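Local atomic coordinates of uncharacterized protein (Bacteroides ovatus, PDB entry 4E6F), a protein that is of unknown function but belongs to the DUF4468 family, whose characteristic domain has a TBP-like fold. Residues G75-I81 against R92-Q98; I115-Y119 against K150-T155. All blocks are in the same frame, centred on the assembly; numbering follows the deposited sequence.

In the fold
From the N terminus, strand 24-32 and helix 38-54 precede strand 72-85, where contact 1 begins. Contact 1 closes a short loop: the chain turns back into strand 90-104, and with ten residues between I81 and R92, R92-Q98 lies antiparallel to G75-I81. Strand 107-119 adds to the other edge of strand 90-104, with N96 N to R116 O and L94 N to T118 O both 2.9 Å. Contact 2 opens at the end of strand 107-119 and closes across 30 intervening residues on helix 149-169. The contacts run in series, neither nested nor crossed, centres about 9 Å apart: contact 1 pairs two neighbouring strands of the sheet, and contact 2 packs helix 149-169 against strand 107-119.

Contact 1 (G75-I81 against R92-Q98); sequences GVGEEWI and RTLVNYQ. With EDO (1,2-ethanediol), chain E.
Six backbone hydrogen bonds and one short side-chain bond hold G75-I81 to R92-Q98. The backbone bonds come in reciprocal pairs: G77 N to Y97 O and Y97 N to G77 O, both 3.0 Å; E79 N to V95 O, 3.0 Å, and V95 N to E79 O, 2.8 Å; I81 N to T93 O, 2.8 Å, and T93 N to I81 O, 2.9 Å. E78-N96 and W80-L94 alternate with them, and V76-Q98 follows beyond G77-Y97; all three are non-hydrogen-bonded pairs, CA atoms 4.4 to 4.6 Å apart. Both segments are extended, their axes 4.6 Å apart at 157°. On the face carrying E79, I81, T93, V95 and Y97, the Y97 hydroxyl donates to E79 OE2 (OH to OE2, 2.6 Å); R52 forms a salt bridge with that carboxylate. The p rotamer of Y97 lays its ring over G77, whose CA sits 3.9 Å from the ring centroid as a CH-pi contact; a CB on G77 would clash with Y97 CZ. I81 CD1 meets V95 CG1 at 3.7 Å. On the other face the W80 indole (chi1 m, chi2 111°) is sandwiched: the R92 guanidinium lies flat on its six-membered ring, a cation-pi stack, CZ 3.5 Å from the centroid and planes 2° apart, while L94 CD1 packs on the opposite face, 3.8 Å from that centroid. At the far end an ethanediol, probably from the crystallisation liquor, donates from O2 to Y97 O at 2.9 Å. The whole is a regular antiparallel beta hairpin, strands 72-85 and 90-104, within the curved sheet of the TBP-like DUF4468 domain.

Contact 2 (I115-Y119 against K150-T155); sequences IRFTY and KWRRKT. With NO3 (nitrate ion), chain C.
One indole works between two aromatic rings: W151 turns its edge to the faces of F117 and Y119. Its six-membered-ring centroid lies 5.1 Å from each partner's, with planes at 70° to F117 and 73° to Y119; W151 CZ3 lies 3.6 Å from F117 CG and W151 CH2 3.7 Å from Y119 CD1. W130 and F83 extend the cluster around W151. In extended strand I115-Y119, I115, F117 and Y119 point toward helix K150-T155; the axes pass 12.1 Å apart at 125°. W151 (chi1 m, chi2 91°) reaches into this gap. T155 OG1 donates a hydrogen bond to W151 O, 2.7 Å, and sits 3.3 Å from F117 CZ. K150 (chi1 p) donates from NZ to Y119 OH at 3.2 Å; D91 binds both more strongly, K150 by a salt bridge and Y119 OH by a hydrogen bond. A nitrate, probably from the crystallisation liquor, accepts a hydrogen bond from K154 NZ at O2, 2.8 Å. The chemistry implies a T-shaped aromatic core between helix and sheet, bordered by a D91-centred charged network.

Contact 1 (G75-I81 against R92-Q98)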
ATOM      1  N   GLY A  75       6.593   9.108   3.921  1.00 12.06           N
ATOM      2  CA  GLY A  75       6.342   8.712   5.297  1.00 12.48           C
ATOM      3  C   GLY A  75       6.604   7.240   5.465  1.00 14.55           C
ATOM      4  O   GLY A  75       6.682   6.494   4.474  1.00 13.06           O
ATOM      5  N   VAL A  76       6.763   6.820   6.706  1.00 11.88           N
ATOM      6  CA  VAL A  76       6.923   5.405   7.008  1.00 11.80           C
ATOM      7  C   VAL A  76       5.757   4.974   7.875  1.00 15.18           C
ATOM      8  O   VAL A  76       5.220   5.774   8.633  1.00 13.99           O
ATOM      9  CB  VAL A  76       8.283   5.050   7.640  1.00 14.53           C
ATOM     10  CG1 VAL A  76       9.411   5.399   6.650  1.00 13.81           C
ATOM     11  CG2 VAL A  76       8.486   5.753   8.998  1.00 15.45           C
ATOM     12  N   GLY A  77       5.360   3.725   7.728  1.00 14.39           N
ATOM     13  CA  GLY A  77       4.243   3.204   8.494  1.00 14.68           C
ATOM     14  C   GLY A  77       4.477   1.792   8.973  1.00 16.67           C
ATOM     15  O   GLY A  77       5.267   1.030   8.393  1.00 15.36           O
ATOM     16  N   GLU A  78       3.738   1.442  10.019  1.00 14.52           N
ATOM     17  CA  GLU A  78       3.789   0.110  10.600  1.00 14.44           C
ATOM     18  C   GLU A  78       2.383  -0.236  11.044  1.00 17.98           C
ATOM     19  O   GLU A  78       1.742   0.547  11.755  1.00 18.19           O
ATOM     20  CB  GLU A  78       4.771   0.072  11.772  1.00 16.55           C
ATOM     21  CG  GLU A  78       4.863  -1.311  12.404  1.00 19.39           C
ATOM     22  CD  GLU A  78       5.820  -1.319  13.575  1.00 28.78           C
ATOM     23  OE1 GLU A  78       7.046  -1.244  13.343  1.00 21.78           O
ATOM     24  OE2 GLU A  78       5.339  -1.396  14.728  1.00 27.29           O
ATOM     25  N   GLU A  79       1.886  -1.386  10.593  1.00 16.51           N
ATOM     26  CA  GLU A  79       0.525  -1.818  10.941  1.00 16.44           C
ATOM     27  C   GLU A  79       0.436  -3.306  11.059  1.00 18.99           C
ATOM     28  O   GLU A  79       1.312  -4.017  10.560  1.00 16.62           O
ATOM     29  CB  GLU A  79      -0.465  -1.424   9.823  1.00 16.87           C
ATOM     30  CG  GLU A  79      -0.734   0.053   9.638  1.00 20.75           C
ATOM     31  CD  GLU A  79      -1.705   0.313   8.506  1.00 23.85           C
ATOM     32  OE1 GLU A  79      -2.826  -0.247   8.526  1.00 22.25           O
ATOM     33  OE2 GLU A  79      -1.349   1.098   7.602  1.00 20.59           O
ATOM     34  N   TRP A  80      -0.687  -3.781  11.622  1.00 17.52           N
ATOM     35  CA  TRP A  80      -1.026  -5.191  11.559  1.00 18.09           C
ATOM     36  C   TRP A  80      -1.895  -5.421  10.342  1.00 20.95           C
ATOM     37  O   TRP A  80      -2.824  -4.629  10.087  1.00 19.66           O
ATOM     38  CB  TRP A  80      -1.818  -5.643  12.807  1.00 18.23           C
ATOM     39  CG  TRP A  80      -1.017  -5.612  14.068  1.00 20.37           C
ATOM     40  CD1 TRP A  80      -1.184  -4.763  15.124  1.00 24.20           C
ATOM     41  CD2 TRP A  80       0.057  -6.496  14.427  1.00 20.84           C
ATOM     42  NE1 TRP A  80      -0.282  -5.064  16.122  1.00 24.30           N
ATOM     43  CE2 TRP A  80       0.516  -6.100  15.706  1.00 25.29           C
ATOM     44  CE3 TRP A  80       0.694  -7.576  13.783  1.00 21.96           C
ATOM     45  CZ2 TRP A  80       1.566  -6.756  16.365  1.00 25.16           C
ATOM     46  CZ3 TRP A  80       1.754  -8.204  14.425  1.00 24.14           C
ATOM     47  CH2 TRP A  80       2.175  -7.800  15.705  1.00 25.34           C
ATOM     48  N   ILE A  81      -1.632  -6.522   9.619  1.00 16.47           N
ATOM     49  CA  ILE A  81      -2.486  -7.013   8.539  1.00 15.74           C
ATOM     50  C   ILE A  81      -3.082  -8.324   9.054  1.00 19.27           C
ATOM     51  O   ILE A  81      -2.322  -9.245   9.352  1.00 18.29           O
ATOM     52  CB  ILE A  81      -1.759  -7.183   7.188  1.00 18.53           C
ATOM     53  CG1 ILE A  81      -1.433  -5.797   6.559  1.00 18.22           C
ATOM     54  CG2 ILE A  81      -2.630  -8.013   6.221  1.00 19.77           C
ATOM     55  CD1 ILE A  81      -0.575  -5.929   5.312  1.00 20.07           C
ATOM     56  N   ARG A  92      -2.098 -12.991  11.943  1.00 17.28           N
ATOM     57  CA  ARG A  92      -1.803 -11.662  11.423  1.00 16.82           C
ATOM     58  C   ARG A  92      -0.313 -11.479  11.215  1.00 17.59           C
ATOM     59  O   ARG A  92       0.487 -12.219  11.799  1.00 16.61           O
ATOM     60  CB  ARG A  92      -2.321 -10.589  12.405  1.00 19.33           C
ATOM     61  CG  ARG A  92      -1.588 -10.569  13.755  1.00 21.59           C
ATOM     62  CD  ARG A  92      -2.156  -9.523  14.690  1.00 24.68           C
ATOM     63  NE  ARG A  92      -1.370  -9.424  15.921  1.00 24.52           N
ATOM     64  CZ  ARG A  92      -1.583  -8.524  16.877  1.00 36.29           C
ATOM     65  NH1 ARG A  92      -2.549  -7.624  16.748  1.00 26.05           N
ATOM     66  NH2 ARG A  92      -0.819  -8.505  17.962  1.00 29.49           N
ATOM     67  N   THR A  93       0.062 -10.463  10.429  1.00 15.60           N
ATOM     68  CA  THR A  93       1.456 -10.122  10.257  1.00 15.07           C
ATOM     69  C   THR A  93       1.659  -8.648  10.545  1.00 17.84           C
ATOM     70  O   THR A  93       0.739  -7.844  10.345  1.00 16.85           O
ATOM     71  CB  THR A  93       1.973 -10.453   8.831  1.00 16.32           C
ATOM     72  OG1 THR A  93       3.391 -10.234   8.798  1.00 16.62           O
ATOM     73  CG2 THR A  93       1.309  -9.610   7.728  1.00 15.77           C
ATOM     74  N   LEU A  94       2.861  -8.294  10.991  1.00 15.78           N
ATOM     75  CA  LEU A  94       3.203  -6.878  11.043  1.00 15.23           C
ATOM     76  C   LEU A  94       3.658  -6.527   9.640  1.00 17.61           C
ATOM     77  O   LEU A  94       4.211  -7.383   8.938  1.00 14.95           O
ATOM     78  CB  LEU A  94       4.335  -6.626  12.062  1.00 15.93           C
ATOM     79  CG  LEU A  94       4.571  -5.182  12.484  1.00 20.14           C
ATOM     80  CD1 LEU A  94       3.424  -4.677  13.390  1.00 21.12           C
ATOM     81  CD2 LEU A  94       5.943  -5.040  13.183  1.00 20.69           C
ATOM     82  N   VAL A  95       3.430  -5.291   9.215  1.00 15.46           N
ATOM     83  CA  VAL A  95       3.935  -4.822   7.938  1.00 14.34           C
ATOM     84  C   VAL A  95       4.586  -3.476   8.185  1.00 15.42           C
ATOM     85  O   VAL A  95       4.059  -2.688   8.963  1.00 15.52           O
ATOM     86  CB  VAL A  95       2.863  -4.757   6.806  1.00 16.59           C
ATOM     87  CG1 VAL A  95       1.760  -3.738   7.115  1.00 15.89           C
ATOM     88  CG2 VAL A  95       3.500  -4.453   5.443  1.00 16.34           C
ATOM     89  N   ASN A  96       5.740  -3.234   7.557  1.00 13.61           N
ATOM     90  CA  ASN A  96       6.414  -1.936   7.559  1.00 13.38           C
ATOM     91  C   ASN A  96       6.503  -1.510   6.131  1.00 14.33           C
ATOM     92  O   ASN A  96       6.726  -2.346   5.247  1.00 13.60           O
ATOM     93  CB  ASN A  96       7.784  -1.976   8.208  1.00 14.04           C
ATOM     94  CG  ASN A  96       7.713  -2.053   9.711  1.00 22.27           C
ATOM     95  OD1 ASN A  96       7.696  -1.028  10.439  1.00 21.39           O
ATOM     96  ND2 ASN A  96       7.633  -3.273  10.205  1.00 15.02           N
ATOM     97  N   TYR A  97       6.309  -0.213   5.879  1.00 12.54           N
ATOM     98  CA  TYR A  97       6.298   0.244   4.490  1.00 11.85           C
ATOM     99  C   TYR A  97       6.677   1.718   4.403  1.00 13.80           C
ATOM    100  O   TYR A  97       6.705   2.402   5.426  1.00 12.59           O
ATOM    101  CB  TYR A  97       4.874   0.041   3.880  1.00 12.90           C
ATOM    102  CG  TYR A  97       3.758   0.662   4.705  1.00 13.29           C
ATOM    103  CD1 TYR A  97       3.445   2.020   4.587  1.00 14.06           C
ATOM    104  CD2 TYR A  97       3.083  -0.082   5.674  1.00 14.46           C
ATOM    105  CE1 TYR A  97       2.454   2.605   5.374  1.00 14.08           C
ATOM    106  CE2 TYR A  97       2.065   0.490   6.452  1.00 14.63           C
ATOM    107  CZ  TYR A  97       1.759   1.835   6.296  1.00 16.08           C
ATOM    108  OH  TYR A  97       0.781   2.421   7.067  1.00 15.98           O
ATOM    109  N   GLN A  98       6.874   2.218   3.175  1.00 11.67           N
ATOM    110  CA  GLN A  98       7.064   3.636   2.939  1.00 11.15           C
ATOM    111  C   GLN A  98       5.996   4.094   1.966  1.00 12.77           C
ATOM    112  O   GLN A  98       5.667   3.371   1.017  1.00 12.28           O
ATOM    113  CB  GLN A  98       8.465   3.896   2.369  1.00 11.08           C
ATOM    114  CG  GLN A  98       8.712   5.379   2.051  1.00 11.94           C
ATOM    115  CD  GLN A  98      10.159   5.674   1.715  1.00 11.96           C
ATOM    116  OE1 GLN A  98      11.085   5.172   2.372  1.00 14.11           O
ATOM    117  NE2 GLN A  98      10.358   6.521   0.693  1.00 12.70           N
TER
HETATM  118  C1  EDO E 403      10.149   0.357   5.961  1.00 32.18           C
HETATM  119  O1  EDO E 403       9.582   0.959   4.806  1.00 31.55           O
HETATM  120  C2  EDO E 403       9.920   1.263   7.199  1.00 28.64           C
HETATM  121  O2  EDO E 403       8.523   1.453   7.448  1.00 26.00           O

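Contact 2 (I115-Y119 against K150-T155)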
ATOM      1  N   ILE A 115       8.186  -2.655   1.290  1.00 12.36           N
ATOM      2  CA  ILE A 115       7.267  -3.457   2.092  1.00 12.02           C
ATOM      3  C   ILE A 115       7.972  -4.674   2.656  1.00 15.13           C
ATOM      4  O   ILE A 115       8.556  -5.464   1.901  1.00 15.14           O
ATOM      5  CB  ILE A 115       6.063  -3.882   1.233  1.00 14.75           C
ATOM      6  CG1 ILE A 115       5.326  -2.627   0.685  1.00 14.76           C
ATOM      7  CG2 ILE A 115       5.109  -4.830   2.041  1.00 16.50           C
ATOM      8  CD1 ILE A 115       4.341  -2.894  -0.418  1.00 16.66           C
ATOM      9  N   ARG A 116       7.895  -4.828   3.982  1.00 13.81           N
ATOM     10  CA  ARG A 116       8.482  -5.979   4.649  1.00 14.23           C
ATOM     11  C   ARG A 116       7.564  -6.417   5.763  1.00 16.47           C
ATOM     12  O   ARG A 116       6.920  -5.597   6.427  1.00 16.26           O
ATOM     13  CB  ARG A 116       9.903  -5.682   5.157  1.00 15.66           C
ATOM     14  CG  ARG A 116       9.977  -4.561   6.156  1.00 20.30           C
ATOM     15  CD  ARG A 116      11.417  -4.273   6.582  1.00 30.40           C
ATOM     16  NE  ARG A 116      11.463  -3.075   7.418  1.00 35.42           N
ATOM     17  CZ  ARG A 116      11.243  -3.066   8.728  1.00 47.60           C
ATOM     18  NH1 ARG A 116      10.994  -4.201   9.374  1.00 40.51           N
ATOM     19  NH2 ARG A 116      11.265  -1.926   9.400  1.00 37.92           N
ATOM     20  N   PHE A 117       7.528  -7.717   5.975  1.00 14.51           N
ATOM     21  CA  PHE A 117       6.662  -8.341   6.958  1.00 13.58           C
ATOM     22  C   PHE A 117       7.446  -8.906   8.107  1.00 16.77           C
ATOM     23  O   PHE A 117       8.560  -9.413   7.908  1.00 16.86           O
ATOM     24  CB  PHE A 117       5.886  -9.489   6.298  1.00 14.18           C
ATOM     25  CG  PHE A 117       5.120  -9.106   5.051  1.00 13.94           C
ATOM     26  CD1 PHE A 117       3.915  -8.406   5.140  1.00 15.38           C
ATOM     27  CD2 PHE A 117       5.603  -9.440   3.788  1.00 14.53           C
ATOM     28  CE1 PHE A 117       3.212  -8.030   3.980  1.00 15.27           C
ATOM     29  CE2 PHE A 117       4.895  -9.081   2.628  1.00 16.27           C
ATOM     30  CZ  PHE A 117       3.693  -8.400   2.734  1.00 14.33           C
ATOM     31  N   THR A 118       6.864  -8.811   9.308  1.00 15.20           N
ATOM     32  CA  THR A 118       7.415  -9.410  10.527  1.00 15.52           C
ATOM     33  C   THR A 118       6.295 -10.276  11.071  1.00 18.63           C
ATOM     34  O   THR A 118       5.272  -9.770  11.552  1.00 18.44           O
ATOM     35  CB  THR A 118       7.933  -8.366  11.506  1.00 18.64           C
ATOM     36  OG1 THR A 118       8.842  -7.516  10.814  1.00 19.14           O
ATOM     37  CG2 THR A 118       8.640  -9.011  12.706  1.00 18.82           C
ATOM     38  N   TYR A 119       6.482 -11.581  10.974  1.00 16.41           N
ATOM     39  CA  TYR A 119       5.450 -12.551  11.305  1.00 16.53           C
ATOM     40  C   TYR A 119       5.835 -13.380  12.519  1.00 19.92           C
ATOM     41  O   TYR A 119       6.944 -13.923  12.563  1.00 20.35           O
ATOM     42  CB  TYR A 119       5.266 -13.461  10.072  1.00 16.67           C
ATOM     43  CG  TYR A 119       4.093 -14.418  10.136  1.00 17.83           C
ATOM     44  CD1 TYR A 119       2.783 -13.945  10.222  1.00 19.08           C
ATOM     45  CD2 TYR A 119       4.279 -15.786   9.975  1.00 18.82           C
ATOM     46  CE1 TYR A 119       1.700 -14.820  10.231  1.00 19.13           C
ATOM     47  CE2 TYR A 119       3.198 -16.668   9.967  1.00 20.45           C
ATOM     48  CZ  TYR A 119       1.911 -16.174  10.059  1.00 19.98           C
ATOM     49  OH  TYR A 119       0.846 -17.047  10.031  1.00 20.91           O
ATOM     50  N   LYS A 150      -2.674 -15.716   1.158  1.00 15.27           N
ATOM     51  CA  LYS A 150      -3.088 -14.748   2.182  1.00 15.82           C
ATOM     52  C   LYS A 150      -2.198 -13.513   2.147  1.00 18.38           C
ATOM     53  O   LYS A 150      -2.690 -12.404   2.318  1.00 17.32           O
ATOM     54  CB  LYS A 150      -3.123 -15.373   3.587  1.00 16.35           C
ATOM     55  CG  LYS A 150      -1.761 -15.760   4.181  1.00 16.84           C
ATOM     56  CD  LYS A 150      -1.984 -16.536   5.481  1.00 15.81           C
ATOM     57  CE  LYS A 150      -0.654 -16.735   6.180  1.00 16.87           C
ATOM     58  NZ  LYS A 150      -0.789 -17.620   7.390  1.00 20.20           N
ATOM     59  N   TRP A 151      -0.896 -13.704   1.903  1.00 13.95           N
ATOM     60  CA  TRP A 151       0.061 -12.607   1.819  1.00 13.30           C
ATOM     61  C   TRP A 151      -0.232 -11.702   0.628  1.00 16.04           C
ATOM     62  O   TRP A 151      -0.282 -10.480   0.777  1.00 15.93           O
ATOM     63  CB  TRP A 151       1.483 -13.172   1.692  1.00 12.30           C
ATOM     64  CG  TRP A 151       1.867 -14.008   2.874  1.00 13.33           C
ATOM     65  CD1 TRP A 151       1.709 -15.355   3.017  1.00 16.16           C
ATOM     66  CD2 TRP A 151       2.389 -13.528   4.113  1.00 12.92           C
ATOM     67  NE1 TRP A 151       2.133 -15.752   4.265  1.00 15.51           N
ATOM     68  CE2 TRP A 151       2.555 -14.646   4.961  1.00 16.02           C
ATOM     69  CE3 TRP A 151       2.794 -12.267   4.575  1.00 13.15           C
ATOM     70  CZ2 TRP A 151       3.081 -14.530   6.259  1.00 15.54           C
ATOM     71  CZ3 TRP A 151       3.302 -12.144   5.855  1.00 14.59           C
ATOM     72  CH2 TRP A 151       3.432 -13.267   6.691  1.00 15.54           C
ATOM     73  N   ARG A 152      -0.421 -12.301  -0.547  1.00 14.50           N
ATOM     74  CA  ARG A 152      -0.645 -11.522  -1.758  1.00 13.87           C
ATOM     75  C   ARG A 152      -2.032 -10.842  -1.734  1.00 16.12           C
ATOM     76  O   ARG A 152      -2.130  -9.642  -2.029  1.00 15.50           O
ATOM     77  CB  ARG A 152      -0.475 -12.409  -2.985  1.00 15.29           C
ATOM     78  CG  ARG A 152      -0.713 -11.642  -4.296  1.00 16.28           C
ATOM     79  CD  ARG A 152       0.100 -12.250  -5.424  1.00 15.79           C
ATOM     80  NE  ARG A 152      -0.299 -11.740  -6.748  1.00 16.48           N
ATOM     81  CZ  ARG A 152       0.546 -11.519  -7.750  1.00 17.49           C
ATOM     82  NH1 ARG A 152       1.855 -11.617  -7.558  1.00 15.56           N
ATOM     83  NH2 ARG A 152       0.092 -11.135  -8.935  1.00 16.78           N
ATOM     84  N   ARG A 153      -3.102 -11.585  -1.374  1.00 15.62           N
ATOM     85  CA  ARG A 153      -4.418 -10.949  -1.306  1.00 15.21           C
ATOM     86  C   ARG A 153      -4.445  -9.771  -0.336  1.00 18.46           C
ATOM     87  O   ARG A 153      -4.970  -8.704  -0.678  1.00 16.85           O
ATOM     88  CB  ARG A 153      -5.487 -11.943  -0.822  1.00 17.20           C
ATOM     89  CG  ARG A 153      -5.899 -12.976  -1.832  1.00 20.16           C
ATOM     90  CD  ARG A 153      -7.214 -13.624  -1.404  1.00 22.91           C
ATOM     91  NE  ARG A 153      -7.427 -14.886  -2.109  1.00 25.35           N
ATOM     92  CZ  ARG A 153      -7.122 -16.095  -1.634  1.00 26.55           C
ATOM     93  NH1 ARG A 153      -6.636 -16.235  -0.403  1.00 25.55           N
ATOM     94  NH2 ARG A 153      -7.337 -17.175  -2.372  1.00 24.73           N
ATOM     95  N   LYS A 154      -3.993  -9.998   0.907  1.00 15.09           N
ATOM     96  CA  LYS A 154      -4.132  -8.960   1.926  1.00 15.83           C
ATOM     97  C   LYS A 154      -3.227  -7.764   1.639  1.00 17.80           C
ATOM     98  O   LYS A 154      -3.619  -6.641   1.979  1.00 17.29           O
ATOM     99  CB  LYS A 154      -3.939  -9.531   3.341  1.00 17.38           C
ATOM    100  CG  LYS A 154      -5.026 -10.559   3.720  1.00 22.67           C
ATOM    101  CD  LYS A 154      -6.433  -9.996   3.688  1.00 25.34           C
ATOM    102  CE  LYS A 154      -7.458 -10.931   4.293  1.00 27.28           C
ATOM    103  NZ  LYS A 154      -8.069 -11.841   3.283  1.00 36.48           N
ATOM    104  N   THR A 155      -2.064  -7.974   0.989  1.00 14.13           N
ATOM    105  CA  THR A 155      -1.206  -6.820   0.665  1.00 12.95           C
ATOM    106  C   THR A 155      -1.830  -6.016  -0.493  1.00 15.30           C
ATOM    107  O   THR A 155      -1.859  -4.781  -0.448  1.00 15.16           O
ATOM    108  CB  THR A 155       0.238  -7.229   0.348  1.00 14.20           C
ATOM    109  OG1 THR A 155       0.728  -8.017   1.440  1.00 15.47           O
ATOM    110  CG2 THR A 155       1.158  -5.997   0.159  1.00 14.22           C
TER
HETATM  111  N   NO3 C 401      -6.541 -14.869   2.991  0.60 24.43           N
HETATM  112  O1  NO3 C 401      -6.397 -16.069   2.808  0.60 30.03           O
HETATM  113  O2  NO3 C 401      -6.823 -14.093   2.107  0.60 21.05           O
HETATM  114  O3  NO3 C 401      -6.359 -14.399   4.224  0.60 20.69           O